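Local atomic coordinates of phage integrase/site-specific recombinase (Haloarcula marismortui, PDB entry 3NRW), a protein that probably binds DNA, as the core-binding domain of a phage-integrase-type site-specific recombinase involved in DNA integration and recombination. Residues A[6-9]-A[10-13]. Numbering follows the deposited sequence.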
loop_
_atom_site.group_PDB
_atom_site.type_symbol
_atom_site.label_atom_id
_atom_site.label_comp_id
_atom_site.label_asym_id
_atom_site.label_seq_id
_atom_site.Cartn_x
_atom_site.Cartn_y
_atom_site.Cartn_z
ATOM N N SER A 6 4.032 -15.056 3.541
ATOM C CA SER A 6 2.832 -14.535 2.901
ATOM C C SER A 6 1.991 -13.753 3.904
ATOM O O SER A 6 1.774 -14.205 5.030
ATOM C CB SER A 6 2.013 -15.694 2.325
ATOM O OG SER A 6 0.860 -15.228 1.647
ATOM N N LEU A 7 1.531 -12.574 3.494
ATOM C CA LEU A 7 0.703 -11.738 4.351
ATOM C C LEU A 7 -0.481 -11.174 3.586
ATOM O O LEU A 7 -0.359 -10.777 2.424
ATOM C CB LEU A 7 1.510 -10.570 4.928
ATOM C CG LEU A 7 2.689 -10.890 5.849
ATOM C CD1 LEU A 7 3.364 -9.591 6.270
ATOM C CD2 LEU A 7 2.202 -11.657 7.068
ATOM N N SER A 8 -1.624 -11.142 4.257
ATOM C CA SER A 8 -2.841 -10.601 3.673
ATOM C C SER A 8 -2.694 -9.093 3.706
ATOM O O SER A 8 -1.814 -8.564 4.390
ATOM C CB SER A 8 -4.051 -10.995 4.517
ATOM O OG SER A 8 -3.985 -10.392 5.801
ATOM N N PRO A 9 -3.544 -8.378 2.957
ATOM C CA PRO A 9 -3.449 -6.920 2.962
ATOM C C PRO A 9 -3.522 -6.367 4.393
ATOM O O PRO A 9 -2.673 -5.566 4.796
ATOM C CB PRO A 9 -4.635 -6.504 2.099
ATOM C CG PRO A 9 -4.647 -7.592 1.045
ATOM C CD PRO A 9 -4.449 -8.846 1.888
ATOM N N ARG A 10 -4.509 -6.809 5.169
ATOM C CA ARG A 10 -4.654 -6.320 6.539
ATOM C C ARG A 10 -3.419 -6.624 7.391
ATOM O O ARG A 10 -2.922 -5.747 8.099
ATOM C CB ARG A 10 -5.909 -6.912 7.195
ATOM C CG ARG A 10 -5.914 -8.421 7.312
ATOM C CD ARG A 10 -7.225 -8.915 7.898
ATOM N NE ARG A 10 -7.580 -8.210 9.128
ATOM C CZ ARG A 10 -8.675 -8.463 9.836
ATOM N NH1 ARG A 10 -9.518 -9.405 9.434
ATOM N NH2 ARG A 10 -8.934 -7.775 10.941
ATOM N N GLU A 11 -2.912 -7.851 7.313
ATOM C CA GLU A 11 -1.732 -8.219 8.093
ATOM C C GLU A 11 -0.530 -7.366 7.697
ATOM O O GLU A 11 0.209 -6.874 8.556
ATOM C CB GLU A 11 -1.380 -9.692 7.890
ATOM C CG GLU A 11 -2.457 -10.663 8.317
ATOM C CD GLU A 11 -2.043 -12.095 8.080
ATOM O OE1 GLU A 11 -1.629 -12.417 6.942
ATOM O OE2 GLU A 11 -2.138 -12.901 9.030
ATOM N N ALA A 12 -0.335 -7.200 6.391
ATOM C CA ALA A 12 0.776 -6.405 5.868
ATOM C C ALA A 12 0.651 -4.942 6.278
ATOM O O ALA A 12 1.655 -4.275 6.546
ATOM C CB ALA A 12 0.830 -6.516 4.343
ATOM N N ARG A 13 -0.581 -4.447 6.312
ATOM C CA ARG A 13 -0.842 -3.064 6.701
ATOM C C ARG A 13 -0.479 -2.897 8.182
ATOM O O ARG A 13 0.271 -1.985 8.535
ATOM C CB ARG A 13 -2.321 -2.720 6.447
ATOM C CG ARG A 13 -2.749 -1.274 6.737
ATOM C CD ARG A 13 -3.137 -1.082 8.203
ATOM N NE ARG A 13 -3.954 -2.183 8.709
ATOM C CZ ARG A 13 -5.231 -2.389 8.400
ATOM N NH1 ARG A 13 -5.870 -1.563 7.577
ATOM N NH2 ARG A 13 -5.867 -3.436 8.909
HETATM O O HOH W 1 -1.564 -14.847 5.569
#
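S8 and E11 pair reciprocally at the start of helix 9-20, and the two bonds satisfy the definition of a capping box. S8 is the N-cap: its OG accepts from E11 N at 3.1 Å, a reach that follows from chi1 of 65°, which turns the hydroxyl toward the first-turn amide. The return bond is traced along E11. Its CB lies 3.4 Å from S8 OG, CG passes closer still, at 3.0 Å from that oxygen, and CD is again 3.4 Å from S8 OG. With chi1 of -61° the chain turns back beside its own backbone N and then runs extended, carrying the carboxylate to the peptide that precedes the helix. There OE1 takes S8 N at 3.0 Å, almost straight at 173°, through the lone pair facing away from OE2. The same OE1 accepts from a water, which also bonds weakly to S6 O, and it meets L7 CD2 at 3.9 Å. In the backbone, A12 N donates to S8 O at 2.8 Å, opening the helical bonding pattern, while L7 CB packs on A12 CB at 4.2 Å. A12 also touches L90 of helix 73-92, tying this turn into the all-helical domain. Chemically, the box gives two backbone amides, those of S8 and E11, side-chain acceptors, and the E11 carboxylate, if ionised, would interact favourably with the helix dipole.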